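Probable brix-domain ribosomal biogenesis protein (PDB 1W94) probably takes part in ribosome biogenesis as an archaeal Imp4-like Brix-domain protein and is thought to bind ribosomal RNA. Local coordinates at residues M2-S7 against Q19-I24; D119-R124 against A143-L148. All blocks are in the same frame, centred on the assembly; numbering follows the deposited sequence.

How the contacts relate
Contact 1 (2-7 with 19-24) and contact 2 (119-124 with 143-148) lie on opposite sides of the chain's centre, about 16 Å apart between centres, and both reach the same mixed sheet. They meet through helix 12-25, whose strand-facing side serves contact 1 while neighbouring residues pack on contact 2. Ile24 touches both aromatic residues of contact 2: its CD1 lies 3.7 Å from Phe145 CG and its CG2 3.9 Å from Trp121 CZ2. Leu21, which meets Leu4 in contact 1, also places CD1 4.1 Å from Phe145 CE2. The aliphatic start of Arg20 adds a further contact, with CB 4.0 Å from Phe145 CE1.

Contact 1. Residues M2-S7 against Q19-I24; sequences MLLTTS and QRLSRI
Leu4, which meets Leu21 and Ser22 of helix 12-25, lies on strand 3-6, at whose end Thr6 OG1 donates a 2.8 Å hydrogen bond to Ser7 O, tilted 25° from the carbonyl plane. The two elements belong to the beta-alpha-beta unit formed by strand 3-6, helix 12-25 and strand 28-29, and the contact is where the helix lies over the first strand of that unit. Leu4 carries the strand's side of it. Its CB sits 4.3 Å from Ser22 CB, the serine atom nearest to it, with the serine hydroxyl directed away from the leucine. Ser22 OG makes a weak hydrogen bond to the carbonyl oxygen of Ser18, one turn earlier in the helix. Here the two backbones come nearest, the CA atoms of Leu4 and Ser22 being 6.5 Å apart. With CG anti to the backbone N (chi1 179°), Leu4 sends its branched end on toward Leu21. The meeting is buried, the touching atoms are all carbon, and no hydrogen bond is found across it. Behind the leucine, the backbone of Leu4 is bonded to Arg28 and Ile30, while its side chain also rests on Tyr29, Ala49 and Val51. The Leu4-Leu21 touch itself is methyl against methyl, CD2 of Leu4 standing 4.3 Å from CD2 of Leu21.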
# COMPACT_ATOMS: atom_id res chain seq x y z
N MSE A 2 -10.70 -0.94 -2.80
CA MSE A 2 -9.95 -2.19 -2.85
C MSE A 2 -10.09 -3.06 -1.59
O MSE A 2 -10.29 -2.54 -0.50
CB MSE A 2 -8.48 -1.89 -3.08
CG MSE A 2 -7.80 -2.79 -4.09
SE MSE A 2 -6.01 -2.14 -4.36
CE MSE A 2 -6.37 -0.58 -5.38
N LEU A 3 -10.02 -4.39 -1.76
CA LEU A 3 -9.86 -5.30 -0.63
C LEU A 3 -8.36 -5.63 -0.47
O LEU A 3 -7.68 -5.95 -1.45
CB LEU A 3 -10.67 -6.59 -0.82
CG LEU A 3 -10.58 -7.74 0.24
CD1 LEU A 3 -11.82 -8.61 0.25
CD2 LEU A 3 -9.41 -8.63 -0.04
N LEU A 4 -7.86 -5.56 0.75
CA LEU A 4 -6.51 -5.96 1.03
C LEU A 4 -6.53 -7.22 1.90
O LEU A 4 -7.34 -7.36 2.82
CB LEU A 4 -5.79 -4.84 1.78
CG LEU A 4 -4.35 -4.84 2.31
CD1 LEU A 4 -3.96 -6.02 3.13
CD2 LEU A 4 -3.36 -4.63 1.22
N THR A 5 -5.57 -8.11 1.62
CA THR A 5 -5.29 -9.30 2.40
C THR A 5 -3.78 -9.59 2.32
O THR A 5 -3.03 -8.84 1.68
CB THR A 5 -6.15 -10.50 1.92
OG1 THR A 5 -6.22 -11.50 2.94
CG2 THR A 5 -5.60 -11.12 0.60
N THR A 6 -3.37 -10.65 3.00
CA THR A 6 -1.98 -11.09 3.03
C THR A 6 -1.85 -12.46 2.35
O THR A 6 -2.84 -13.08 1.99
CB THR A 6 -1.48 -11.28 4.49
OG1 THR A 6 -2.22 -12.35 5.13
CG2 THR A 6 -1.61 -9.99 5.30
N SER A 7 -0.61 -12.90 2.18
CA SER A 7 -0.30 -14.28 1.88
C SER A 7 -0.77 -15.19 3.05
O SER A 7 -1.02 -14.71 4.15
CB SER A 7 1.21 -14.41 1.66
OG SER A 7 1.94 -13.73 2.68
N GLN A 19 -2.94 -4.47 8.30
CA GLN A 19 -4.07 -3.85 8.97
C GLN A 19 -3.90 -2.32 9.01
O GLN A 19 -4.83 -1.58 8.67
CB GLN A 19 -4.27 -4.43 10.36
CG GLN A 19 -4.76 -5.90 10.34
CD GLN A 19 -4.89 -6.53 11.73
OE1 GLN A 19 -5.89 -7.17 12.03
NE2 GLN A 19 -3.88 -6.32 12.58
N ARG A 20 -2.73 -1.84 9.45
CA ARG A 20 -2.39 -0.41 9.39
C ARG A 20 -2.61 0.20 8.00
O ARG A 20 -3.22 1.25 7.88
CB ARG A 20 -0.93 -0.22 9.71
CG ARG A 20 -0.60 0.08 11.16
CD ARG A 20 -0.11 1.53 11.27
NE ARG A 20 -0.33 1.96 12.64
CZ ARG A 20 0.62 2.08 13.55
NH1 ARG A 20 0.28 2.45 14.77
NH2 ARG A 20 1.89 1.84 13.25
N LEU A 21 -2.03 -0.42 6.97
CA LEU A 21 -2.10 0.14 5.62
C LEU A 21 -3.54 0.22 5.14
O LEU A 21 -3.95 1.22 4.51
CB LEU A 21 -1.27 -0.69 4.65
CG LEU A 21 -1.32 -0.32 3.18
CD1 LEU A 21 -0.64 1.05 2.87
CD2 LEU A 21 -0.69 -1.48 2.34
N SER A 22 -4.32 -0.81 5.45
CA SER A 22 -5.70 -0.83 4.95
C SER A 22 -6.56 0.25 5.64
O SER A 22 -7.36 0.91 5.00
CB SER A 22 -6.30 -2.22 5.12
OG SER A 22 -6.57 -2.40 6.51
N ARG A 23 -6.30 0.50 6.91
CA ARG A 23 -6.89 1.61 7.61
C ARG A 23 -6.49 2.93 6.98
O ARG A 23 -7.34 3.77 6.78
CB ARG A 23 -6.49 1.62 9.09
CG ARG A 23 -7.37 0.80 9.97
CD ARG A 23 -6.55 -0.06 10.97
NE ARG A 23 -6.51 0.48 12.33
CZ ARG A 23 -7.57 0.52 13.15
NH1 ARG A 23 -8.76 0.07 12.75
NH2 ARG A 23 -7.45 1.03 14.38
N ILE A 24 -5.20 3.10 6.70
CA ILE A 24 -4.69 4.35 6.11
C ILE A 24 -5.36 4.65 4.76
O ILE A 24 -5.76 5.79 4.46
CB ILE A 24 -3.16 4.26 5.92
CG1 ILE A 24 -2.42 4.41 7.26
CG2 ILE A 24 -2.65 5.30 4.90
CD1 ILE A 24 -0.96 3.91 7.17

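Contact 2. Residues D119-R124 against A143-L148; sequences DAWSIR and AGFKLL
Trp121 and Phe145 make the closest approach between strand 120-124 and strand 145-148, which run roughly parallel at 37° with their axes 9.3 Å apart. They are second neighbours in the mixed sheet of the Brix domain, strand 131-136 lying between them, so that side chains rather than backbone bonds connect them. The aromatic meeting is narrow: Trp121 CH2, at the far corner of the six-membered ring, comes 3.8 Å from Phe145 CD2. It reaches the phenylalanine at its edge, near the ring plane, and Phe145 CE2 in turn lies in the plane of the indole, so neither ring stacks on the other. CG of Trp121 anti to the carbonyl carbon (chi1 -63°) helps to carry the indole toward Phe145, although the CB bond does not itself point there. Leu147 adds an aliphatic neighbour, its CG 4.3 Å from Trp121 CZ3, oblique to the ring.

The charged part is near the surface. Arg124 NH2 and Lys146 NZ, both probably positive, stand 4.3 Å apart with Glu134 of the intervening strand close by; its OE1 forms a salt bridge with Arg124 NH1, and the Lys146 side chain also touches this glutamate, which probably tempers the repulsion.

Where strand 120-124 begins, Asp119 and Ala120 both face Met136 in a G1 beta bulge. Phe80 of strand 70-80 touches Phe145. The aromatic side chains project from the sheet against helix 12-25, where Ile24 touches both rings, Met25 packs on Trp121 and Phe17 on Leu147.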
# COMPACT_ATOMS: atom_id res chain seq x y z
N ASP A 119 -3.02 14.32 5.00
CA ASP A 119 -3.66 13.02 4.71
C ASP A 119 -3.26 12.53 3.33
O ASP A 119 -4.10 12.05 2.55
CB ASP A 119 -5.19 13.14 4.82
CG ASP A 119 -5.64 13.74 6.15
OD1 ASP A 119 -5.33 13.12 7.20
OD2 ASP A 119 -6.29 14.82 6.14
N ALA A 120 -1.97 12.68 3.01
CA ALA A 120 -1.48 12.52 1.64
C ALA A 120 -0.11 11.84 1.57
O ALA A 120 0.63 11.82 2.55
CB ALA A 120 -1.42 13.89 0.95
N TRP A 121 0.22 11.27 0.41
CA TRP A 121 1.53 10.68 0.21
C TRP A 121 2.51 11.65 -0.44
O TRP A 121 2.16 12.52 -1.27
CB TRP A 121 1.45 9.39 -0.61
CG TRP A 121 0.66 8.30 0.03
CD1 TRP A 121 -0.66 8.07 -0.10
CD2 TRP A 121 1.16 7.30 0.93
NE1 TRP A 121 -1.03 6.97 0.64
CE2 TRP A 121 0.07 6.48 1.29
CE3 TRP A 121 2.42 7.02 1.50
CZ2 TRP A 121 0.19 5.40 2.17
CZ3 TRP A 121 2.55 5.90 2.36
CH2 TRP A 121 1.45 5.14 2.70
N SER A 122 3.76 11.50 -0.03
CA SER A 122 4.86 12.20 -0.64
C SER A 122 5.73 11.10 -1.26
O SER A 122 6.06 10.14 -0.58
CB SER A 122 5.63 12.91 0.45
OG SER A 122 6.55 13.81 -0.07
N ILE A 123 6.08 11.24 -2.54
CA ILE A 123 7.00 10.33 -3.22
C ILE A 123 8.30 11.03 -3.52
O ILE A 123 8.31 12.14 -4.09
CB ILE A 123 6.43 9.84 -4.55
CG1 ILE A 123 5.19 8.99 -4.28
CG2 ILE A 123 7.50 9.02 -5.34
CD1 ILE A 123 4.34 8.71 -5.51
N ARG A 124 9.41 10.42 -3.12
CA ARG A 124 10.70 11.02 -3.44
C ARG A 124 11.79 10.00 -3.74
O ARG A 124 11.63 8.83 -3.43
CB ARG A 124 11.13 12.00 -2.34
CG ARG A 124 12.00 11.40 -1.25
CD ARG A 124 11.26 11.26 0.05
NE ARG A 124 12.17 11.00 1.18
CZ ARG A 124 11.77 10.86 2.44
NH1 ARG A 124 10.47 10.96 2.75
NH2 ARG A 124 12.66 10.63 3.39
N ALA A 143 3.92 11.10 9.12
CA ALA A 143 3.04 10.28 9.96
C ALA A 143 3.77 9.15 10.70
O ALA A 143 3.19 8.51 11.60
CB ALA A 143 1.94 9.68 9.10
N GLY A 144 5.02 8.90 10.33
CA GLY A 144 5.74 7.74 10.82
C GLY A 144 5.33 6.46 10.11
O GLY A 144 5.15 5.42 10.76
N PHE A 145 5.12 6.55 8.80
CA PHE A 145 4.72 5.40 7.98
C PHE A 145 5.22 5.56 6.55
O PHE A 145 4.75 6.44 5.80
CB PHE A 145 3.19 5.19 8.02
CG PHE A 145 2.74 3.87 7.41
CD1 PHE A 145 2.46 2.77 8.22
CD2 PHE A 145 2.58 3.74 6.02
CE1 PHE A 145 2.02 1.58 7.66
CE2 PHE A 145 2.17 2.55 5.46
CZ PHE A 145 1.88 1.46 6.27
N LYS A 146 6.16 4.69 6.16
CA LYS A 146 6.77 4.77 4.85
C LYS A 146 6.78 3.43 4.16
O LYS A 146 6.86 2.37 4.79
CB LYS A 146 8.23 5.22 4.92
CG LYS A 146 8.47 6.57 5.50
CD LYS A 146 9.91 6.65 5.99
CE LYS A 146 10.30 8.04 6.38
NZ LYS A 146 11.74 8.13 6.74
N LEU A 147 6.72 3.49 2.83
CA LEU A 147 6.99 2.36 1.98
C LEU A 147 8.32 2.62 1.27
O LEU A 147 8.46 3.60 0.55
CB LEU A 147 5.85 2.15 0.98
CG LEU A 147 4.41 2.16 1.53
CD1 LEU A 147 3.44 1.90 0.37
CD2 LEU A 147 4.20 1.08 2.60
N LEU A 148 9.29 1.74 1.54
CA LEU A 148 10.62 1.87 1.00
C LEU A 148 10.67 0.98 -0.24
O LEU A 148 10.78 -0.23 -0.15
CB LEU A 148 11.68 1.48 2.05
CG LEU A 148 11.49 2.16 3.45
CD1 LEU A 148 12.50 1.70 4.46
CD2 LEU A 148 11.57 3.68 3.33